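Long-range contacts in protein MJ1225 (PDB 3KH5), which is of unknown function but carries four CBS repeats, binds AMP and ADP, and is probably an archaeal counterpart of the gamma subunit of AMP-activated protein kinase: residues A[92-100]-A[113-123]; A[141-151]-A[236-247]. All coordinates share one frame; numbering follows the deposited sequence.

Contact 1 (A[92-100]-A[113-123]). With ADP (adenosine-5'-diphosphate), chain D.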
# COMPACT_ATOMS: atom_id res chain seq x y z
N GLU A 92 12.46 6.27 7.93
CA GLU A 92 13.76 5.75 8.36
C GLU A 92 13.49 4.73 9.48
O GLU A 92 12.32 4.47 9.78
CB GLU A 92 14.67 6.90 8.82
CG GLU A 92 14.77 8.04 7.78
CD GLU A 92 15.78 9.11 8.15
OE1 GLU A 92 15.43 10.31 8.11
OE2 GLU A 92 16.94 8.75 8.48
N ASN A 93 14.51 4.12 10.08
CA ASN A 93 14.24 3.06 11.08
C ASN A 93 13.39 1.95 10.45
O ASN A 93 12.32 1.60 10.96
CB ASN A 93 13.52 3.65 12.32
CG ASN A 93 13.64 2.76 13.55
OD1 ASN A 93 14.37 1.76 13.56
ND2 ASN A 93 12.94 3.13 14.62
N VAL A 94 13.88 1.40 9.34
CA VAL A 94 13.13 0.43 8.55
C VAL A 94 12.99 -0.88 9.31
O VAL A 94 13.93 -1.32 9.99
CB VAL A 94 13.81 0.21 7.17
CG1 VAL A 94 13.03 -0.76 6.30
CG2 VAL A 94 13.99 1.54 6.45
N ILE A 95 11.83 -1.51 9.22
CA ILE A 95 11.67 -2.87 9.71
C ILE A 95 12.21 -3.83 8.65
O ILE A 95 11.65 -3.93 7.55
CB ILE A 95 10.20 -3.19 10.03
CG1 ILE A 95 9.73 -2.35 11.22
CG2 ILE A 95 10.02 -4.68 10.33
CD1 ILE A 95 8.24 -2.39 11.46
N THR A 96 13.30 -4.51 8.98
CA THR A 96 13.93 -5.48 8.07
C THR A 96 14.00 -6.90 8.66
O THR A 96 13.78 -7.09 9.86
CB THR A 96 15.36 -5.05 7.63
OG1 THR A 96 16.28 -5.18 8.72
CG2 THR A 96 15.39 -3.62 7.10
N LEU A 97 14.32 -7.87 7.81
CA LEU A 97 14.67 -9.24 8.23
C LEU A 97 16.11 -9.61 7.85
O LEU A 97 16.61 -9.19 6.80
CB LEU A 97 13.68 -10.26 7.67
CG LEU A 97 12.18 -10.11 7.96
CD1 LEU A 97 11.36 -10.91 6.97
CD2 LEU A 97 11.80 -10.48 9.40
N LYS A 98 16.76 -10.39 8.71
CA LYS A 98 18.12 -10.90 8.47
C LYS A 98 18.07 -11.99 7.41
O LYS A 98 17.05 -12.67 7.28
CB LYS A 98 18.73 -11.44 9.77
CG LYS A 98 18.97 -10.39 10.85
CD LYS A 98 20.09 -9.45 10.46
CE LYS A 98 20.03 -8.14 11.24
NZ LYS A 98 20.92 -7.10 10.63
N GLU A 99 19.15 -12.18 6.65
CA GLU A 99 19.13 -13.17 5.55
C GLU A 99 18.93 -14.62 6.01
O GLU A 99 18.62 -15.50 5.19
CB GLU A 99 20.31 -13.02 4.56
CG GLU A 99 21.72 -12.92 5.17
CD GLU A 99 22.82 -12.82 4.11
OE1 GLU A 99 22.55 -13.07 2.91
OE2 GLU A 99 23.97 -12.51 4.49
N ASN A 100 19.09 -14.86 7.31
CA ASN A 100 18.83 -16.18 7.90
C ASN A 100 17.51 -16.30 8.66
O ASN A 100 17.31 -17.25 9.42
CB ASN A 100 20.01 -16.63 8.78
CG ASN A 100 20.20 -15.76 10.02
OD1 ASN A 100 20.54 -14.58 9.92
ND2 ASN A 100 20.00 -16.36 11.19
N LYS A 113 3.82 -6.00 13.64
CA LYS A 113 4.47 -4.72 13.36
C LYS A 113 3.80 -3.91 12.25
O LYS A 113 4.39 -2.94 11.76
CB LYS A 113 5.97 -4.92 13.04
CG LYS A 113 6.76 -5.74 14.06
CD LYS A 113 6.80 -5.11 15.45
CE LYS A 113 7.34 -6.10 16.47
NZ LYS A 113 7.37 -5.55 17.85
N ASN A 114 2.59 -4.29 11.85
CA ASN A 114 1.80 -3.51 10.88
C ASN A 114 2.58 -3.07 9.63
O ASN A 114 2.55 -1.91 9.22
CB ASN A 114 1.17 -2.29 11.58
CG ASN A 114 -0.05 -1.76 10.86
OD1 ASN A 114 -0.81 -2.52 10.25
ND2 ASN A 114 -0.26 -0.45 10.93
N VAL A 115 3.30 -4.03 9.05
CA VAL A 115 3.99 -3.84 7.78
C VAL A 115 3.56 -4.98 6.87
O VAL A 115 3.21 -6.07 7.35
CB VAL A 115 5.53 -3.81 7.95
CG1 VAL A 115 5.99 -2.44 8.43
CG2 VAL A 115 6.01 -4.92 8.89
N GLY A 116 3.54 -4.73 5.57
CA GLY A 116 3.15 -5.74 4.59
C GLY A 116 4.31 -6.26 3.77
O GLY A 116 4.15 -7.19 2.98
N GLY A 117 5.49 -5.66 3.96
CA GLY A 117 6.68 -6.02 3.19
C GLY A 117 7.91 -5.57 3.95
O GLY A 117 7.89 -4.53 4.61
N ALA A 118 8.98 -6.36 3.87
CA ALA A 118 10.20 -6.06 4.61
C ALA A 118 11.46 -6.38 3.81
O ALA A 118 11.58 -7.49 3.27
CB ALA A 118 10.22 -6.82 5.94
N PRO A 119 12.40 -5.42 3.72
CA PRO A 119 13.69 -5.71 3.11
C PRO A 119 14.41 -6.83 3.86
O PRO A 119 14.32 -6.91 5.09
CB PRO A 119 14.46 -4.39 3.28
CG PRO A 119 13.40 -3.35 3.38
CD PRO A 119 12.30 -4.02 4.16
N ILE A 120 15.07 -7.71 3.12
CA ILE A 120 15.91 -8.73 3.74
C ILE A 120 17.34 -8.24 3.60
O ILE A 120 17.79 -7.90 2.50
CB ILE A 120 15.73 -10.11 3.07
CG1 ILE A 120 14.30 -10.63 3.32
CG2 ILE A 120 16.74 -11.12 3.62
CD1 ILE A 120 13.77 -11.51 2.20
N VAL A 121 18.04 -8.16 4.73
CA VAL A 121 19.39 -7.60 4.75
C VAL A 121 20.42 -8.58 5.31
O VAL A 121 20.07 -9.53 6.03
CB VAL A 121 19.47 -6.27 5.57
CG1 VAL A 121 18.49 -5.24 5.03
CG2 VAL A 121 19.23 -6.52 7.06
N ASN A 122 21.68 -8.36 4.97
CA ASN A 122 22.76 -9.13 5.57
C ASN A 122 23.23 -8.49 6.86
O ASN A 122 22.57 -7.58 7.38
CB ASN A 122 23.90 -9.38 4.57
CG ASN A 122 24.60 -8.10 4.13
OD1 ASN A 122 24.47 -7.05 4.75
ND2 ASN A 122 25.37 -8.20 3.05
N ASP A 123 24.36 -8.95 7.38
CA ASP A 123 24.87 -8.45 8.65
C ASP A 123 25.36 -7.00 8.59
O ASP A 123 25.44 -6.33 9.62
CB ASP A 123 25.93 -9.40 9.24
CG ASP A 123 25.32 -10.55 10.04
OD1 ASP A 123 24.08 -10.58 10.22
OD2 ASP A 123 26.08 -11.43 10.50
PB ADP D . 2.26 -1.69 4.39
O1B ADP D . 1.18 -1.92 5.39
O2B ADP D . 1.80 -2.14 2.89
O3B ADP D . 3.63 -2.51 4.68
PA ADP D . 1.86 0.73 3.39
O1A ADP D . 0.68 1.48 3.87
O2A ADP D . 2.62 1.34 2.09
O3A ADP D . 2.75 -0.19 4.32
O5' ADP D . 2.76 1.87 4.16
C5' ADP D . 2.42 2.49 5.44
C4' ADP D . 3.65 3.17 6.12
O4' ADP D . 4.52 2.10 6.62
C3' ADP D . 4.51 4.06 5.20
O3' ADP D . 4.93 5.22 5.93
C2' ADP D . 5.70 3.16 4.86
O2' ADP D . 6.89 3.91 4.57
C1' ADP D . 5.87 2.37 6.15
N9 ADP D . 6.56 1.07 5.90
C8 ADP D . 6.28 0.13 4.98
N7 ADP D . 7.15 -0.88 5.11
C5 ADP D . 7.97 -0.58 6.11
C6 ADP D . 9.06 -1.22 6.71
N6 ADP D . 9.47 -2.41 6.28
N1 ADP D . 9.68 -0.61 7.73
C2 ADP D . 9.28 0.58 8.18
N3 ADP D . 8.25 1.21 7.63
C4 ADP D . 7.59 0.65 6.61
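I95 reaches across to V115 with the end of its side chain, CD1 packing on V115 CG1 at 3.8 Å and also against the CB methylene of K113. The main chain of I95 reads the adenine of ADP: its N donates to N1 (2.8 Å) and its O accepts from N6 in a nearly straight bond of 173°. Adenine is thus recognised by backbone atoms, with apolar side chains packed on the ring. G117 O takes a second bond from N6, so the amino group is gripped from both segments. The branched V115 suits its place because CG1 lies over one face of the purine, 3.6 Å from ADP C5, while V94 CG1 approaches N1 from the other side of the ring plane. With its CG1 anti to the backbone N (chi1 -178°), V94 also meets P119 CG.

Behind the nucleotide the two segments become the parallel strands of the beta-alpha-beta unit of a CBS domain, with helix 103-112 as the connection. L97 sits between two bonds to the central strand: its N donates to P119 O (2.9 Å) and its O accepts from V121 N (2.7 Å). P119 fits because its carbonyl does the pairing and, lacking an N-H, it leaves I95 O to the adenine N6. L97 and I120 turn to one face of the sheet, where L97 meets helix 103-112; V121 turns to the other, and its CG2 packs 3.6 Å from T96 OG1. Further out, E99 N bonds weakly to V121 O, and N122 OD1 receives the N-H groups of E124 and Q126.

Contact 2 (A[141-151]-A[236-247]); sequences LDKIDENEVID and AKEGDKLKKIAE
The N-terminus of helix 242-252, in the fourth CBS repeat, is met here by the loop that follows helix 133-140 of the second repeat and precedes helix 167-177. K241 holds the N-cap position, but a loop carbonyl serves the first turn: L242 N donates to E148 O (2.9 Å) from 37° above the carbonyl plane. A water beside it accepts from K243 N and donates to both E148 O and D145 O. L242 N is thus met directly and K243 N through water, two first-turn N-H groups without an acceptor inside the helix. An Asx turn, N147 N to D145 OD2, shapes this part of the loop, the short aspartate setting its carboxylate beside the N-H two residues on.

I150 fills the seam with apolar branches. CG1 lies between the backbone N and the carbonyl carbon (chi1 60°), which sends CD1 toward A236 CB and lets CG2 press on I245 CG1 at 3.7 Å. Farther along the helix, I144 CD1 and L141 CD1 share the small methyl of A246. K243, extended from CG onward, draws its CD past I144 O at 3.5 Å and brings NZ to E146 OE1 in a long salt bridge.

At the other end I150 N donates to D240 O, in the residue closing the type II turn begun at K237. G239 takes that turn's third place easily, its phi of 101° being awkward for other residues. E238 in the same turn pairs with K267, which probably eases its closeness to D151. D151 OD1 presents its syn lone pair to G239 N, 3.1 Å away.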
# COMPACT_ATOMS: atom_id res chain seq x y z
N LEU A 141 -0.12 -21.31 0.11
CA LEU A 141 -1.51 -21.39 -0.33
C LEU A 141 -2.07 -22.81 -0.27
O LEU A 141 -3.19 -23.03 0.22
CB LEU A 141 -1.64 -20.82 -1.75
CG LEU A 141 -3.00 -20.71 -2.45
CD1 LEU A 141 -3.90 -19.68 -1.78
CD2 LEU A 141 -2.79 -20.38 -3.92
N ASP A 142 -1.29 -23.78 -0.75
CA ASP A 142 -1.71 -25.18 -0.73
C ASP A 142 -1.81 -25.76 0.69
O ASP A 142 -2.40 -26.83 0.87
CB ASP A 142 -0.81 -26.04 -1.65
CG ASP A 142 0.60 -26.23 -1.10
OD1 ASP A 142 0.80 -26.08 0.12
OD2 ASP A 142 1.51 -26.53 -1.89
N LYS A 143 -1.24 -25.07 1.68
CA LYS A 143 -1.29 -25.53 3.08
C LYS A 143 -2.52 -25.04 3.86
O LYS A 143 -2.71 -25.43 5.01
CB LYS A 143 -0.02 -25.13 3.86
CG LYS A 143 1.29 -25.45 3.16
CD LYS A 143 1.55 -26.95 3.07
CE LYS A 143 2.74 -27.26 2.16
NZ LYS A 143 4.04 -26.80 2.72
N ILE A 144 -3.34 -24.19 3.24
CA ILE A 144 -4.59 -23.77 3.86
C ILE A 144 -5.61 -24.88 3.62
O ILE A 144 -5.84 -25.28 2.48
CB ILE A 144 -5.14 -22.45 3.26
CG1 ILE A 144 -4.08 -21.34 3.32
CG2 ILE A 144 -6.42 -22.02 3.98
CD1 ILE A 144 -4.40 -20.12 2.46
N ASP A 145 -6.21 -25.39 4.71
CA ASP A 145 -7.29 -26.39 4.63
C ASP A 145 -8.41 -25.84 3.76
O ASP A 145 -8.81 -24.69 3.92
CB ASP A 145 -7.79 -26.75 6.04
CG ASP A 145 -9.13 -27.51 6.06
OD1 ASP A 145 -9.57 -27.87 7.17
OD2 ASP A 145 -9.74 -27.77 4.99
N GLU A 146 -8.91 -26.67 2.85
CA GLU A 146 -9.90 -26.24 1.86
C GLU A 146 -11.29 -25.93 2.41
O GLU A 146 -12.09 -25.27 1.74
CB GLU A 146 -10.01 -27.27 0.73
CG GLU A 146 -8.84 -27.24 -0.23
CD GLU A 146 -9.27 -27.50 -1.66
OE1 GLU A 146 -9.45 -26.52 -2.40
OE2 GLU A 146 -9.44 -28.68 -2.03
N ASN A 147 -11.58 -26.41 3.61
CA ASN A 147 -12.89 -26.22 4.23
C ASN A 147 -12.92 -25.03 5.19
O ASN A 147 -13.99 -24.60 5.62
CB ASN A 147 -13.33 -27.50 4.92
CG ASN A 147 -13.37 -28.68 3.96
OD1 ASN A 147 -14.03 -28.63 2.92
ND2 ASN A 147 -12.67 -29.76 4.31
N GLU A 148 -11.73 -24.52 5.51
CA GLU A 148 -11.57 -23.33 6.33
C GLU A 148 -12.37 -22.15 5.75
O GLU A 148 -12.31 -21.89 4.55
CB GLU A 148 -10.09 -22.97 6.40
CG GLU A 148 -9.54 -22.84 7.81
CD GLU A 148 -10.17 -21.70 8.58
OE1 GLU A 148 -10.04 -21.69 9.82
OE2 GLU A 148 -10.80 -20.80 7.96
N VAL A 149 -13.11 -21.46 6.61
CA VAL A 149 -13.97 -20.35 6.17
C VAL A 149 -13.36 -19.00 6.57
O VAL A 149 -12.51 -18.94 7.46
CB VAL A 149 -15.42 -20.55 6.71
CG1 VAL A 149 -15.62 -19.90 8.09
CG2 VAL A 149 -16.44 -20.06 5.71
N ILE A 150 -13.76 -17.91 5.90
CA ILE A 150 -13.14 -16.59 6.12
C ILE A 150 -13.64 -15.87 7.37
O ILE A 150 -12.99 -14.94 7.86
CB ILE A 150 -13.28 -15.65 4.88
CG1 ILE A 150 -14.75 -15.38 4.54
CG2 ILE A 150 -12.51 -16.20 3.69
CD1 ILE A 150 -15.00 -14.09 3.76
N ASP A 151 -14.79 -16.30 7.87
CA ASP A 151 -15.55 -15.60 8.92
C ASP A 151 -14.76 -15.06 10.12
O ASP A 151 -14.94 -13.90 10.50
CB ASP A 151 -16.71 -16.47 9.38
CG ASP A 151 -17.65 -16.83 8.24
OD1 ASP A 151 -17.25 -16.75 7.06
OD2 ASP A 151 -18.81 -17.20 8.53
N ALA A 236 -15.78 -10.38 -1.14
CA ALA A 236 -15.98 -11.68 -0.52
C ALA A 236 -17.34 -11.68 0.17
O ALA A 236 -17.99 -10.64 0.25
CB ALA A 236 -14.86 -12.00 0.47
N LYS A 237 -17.79 -12.84 0.64
CA LYS A 237 -19.00 -12.91 1.45
C LYS A 237 -18.83 -13.97 2.53
O LYS A 237 -18.05 -14.91 2.35
CB LYS A 237 -20.26 -13.16 0.60
CG LYS A 237 -20.24 -14.42 -0.27
CD LYS A 237 -21.62 -14.80 -0.82
CE LYS A 237 -21.96 -14.10 -2.14
NZ LYS A 237 -22.74 -12.82 -1.93
N GLU A 238 -19.54 -13.80 3.64
CA GLU A 238 -19.50 -14.78 4.72
C GLU A 238 -19.80 -16.16 4.17
O GLU A 238 -20.70 -16.32 3.33
CB GLU A 238 -20.47 -14.40 5.84
CG GLU A 238 -19.95 -13.30 6.75
CD GLU A 238 -20.91 -12.94 7.87
OE1 GLU A 238 -22.02 -12.44 7.57
OE2 GLU A 238 -20.55 -13.13 9.05
N GLY A 239 -19.04 -17.15 4.62
CA GLY A 239 -19.18 -18.51 4.10
C GLY A 239 -18.13 -18.91 3.08
O GLY A 239 -17.91 -20.10 2.86
N ASP A 240 -17.48 -17.93 2.44
CA ASP A 240 -16.44 -18.21 1.44
C ASP A 240 -15.25 -18.92 2.07
O ASP A 240 -14.92 -18.68 3.23
CB ASP A 240 -15.92 -16.92 0.79
CG ASP A 240 -16.95 -16.26 -0.10
OD1 ASP A 240 -17.97 -16.89 -0.44
OD2 ASP A 240 -16.73 -15.09 -0.47
N LYS A 241 -14.60 -19.78 1.28
CA LYS A 241 -13.42 -20.50 1.76
C LYS A 241 -12.21 -19.59 1.80
O LYS A 241 -12.00 -18.79 0.88
CB LYS A 241 -13.15 -21.74 0.90
CG LYS A 241 -14.27 -22.80 0.89
CD LYS A 241 -14.78 -23.12 2.30
CE LYS A 241 -15.55 -24.45 2.36
NZ LYS A 241 -16.49 -24.62 1.11
N LEU A 242 -11.41 -19.72 2.85
CA LEU A 242 -10.22 -18.90 3.03
C LEU A 242 -9.25 -19.11 1.87
O LEU A 242 -8.65 -18.16 1.38
CB LEU A 242 -9.52 -19.19 4.36
CG LEU A 242 -8.23 -18.40 4.62
CD1 LEU A 242 -8.49 -16.90 4.71
CD2 LEU A 242 -7.53 -18.90 5.87
N LYS A 243 -9.11 -20.37 1.45
CA LYS A 243 -8.21 -20.72 0.36
C LYS A 243 -8.63 -20.09 -0.96
O LYS A 243 -7.77 -19.64 -1.72
CB LYS A 243 -8.03 -22.24 0.22
CG LYS A 243 -7.01 -22.64 -0.86
CD LYS A 243 -6.57 -24.09 -0.74
CE LYS A 243 -6.02 -24.59 -2.09
NZ LYS A 243 -5.61 -26.02 -2.02
N LYS A 244 -9.93 -20.06 -1.25
CA LYS A 244 -10.42 -19.40 -2.46
C LYS A 244 -10.07 -17.92 -2.45
O LYS A 244 -9.52 -17.39 -3.42
CB LYS A 244 -11.94 -19.61 -2.62
CG LYS A 244 -12.61 -18.60 -3.57
CD LYS A 244 -14.12 -18.82 -3.61
CE LYS A 244 -14.84 -17.57 -4.13
NZ LYS A 244 -14.61 -17.35 -5.58
N ILE A 245 -10.38 -17.25 -1.33
CA ILE A 245 -10.08 -15.83 -1.17
C ILE A 245 -8.57 -15.54 -1.28
O ILE A 245 -8.17 -14.67 -2.07
CB ILE A 245 -10.70 -15.25 0.13
CG1 ILE A 245 -12.24 -15.30 0.06
CG2 ILE A 245 -10.22 -13.82 0.40
CD1 ILE A 245 -12.86 -14.76 -1.23
N ALA A 246 -7.75 -16.28 -0.53
CA ALA A 246 -6.29 -16.17 -0.60
C ALA A 246 -5.77 -16.32 -2.03
O ALA A 246 -4.88 -15.58 -2.46
CB ALA A 246 -5.62 -17.19 0.32
N GLU A 247 -6.33 -17.28 -2.77
CA GLU A 247 -5.93 -17.51 -4.16
C GLU A 247 -6.28 -16.34 -5.07
O GLU A 247 -5.48 -15.95 -5.93
CB GLU A 247 -6.55 -18.81 -4.68
CG GLU A 247 -6.14 -19.18 -6.10
CD GLU A 247 -6.74 -20.50 -6.55
OE1 GLU A 247 -6.01 -21.29 -7.17
OE2 GLU A 247 -7.93 -20.76 -6.26
O HOH W 1 -10.32 -22.75 2.72

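How the contacts relate
Contact 1 closes before contact 2 opens along the chain, and the two lie apart, their centres 28 Å from each other and their nearest atoms about 13 Å. The second CBS repeat connects them: strand 117-121 of contact 1 leads through strand 127-132 and helix 133-140 into the loop of contact 2. Contact 1 is local, closing a beta-alpha-beta unit of that repeat and supplying part of an ADP pocket that residues of the first repeat and R180 complete. Contact 2 bridges 84 intervening residues to reach helix 242-252 of the fourth repeat, toward the periphery, touching no nucleotide though the A236 side chain lies about 9 Å from a bound AMP. It thus joins two repeats distant in sequence.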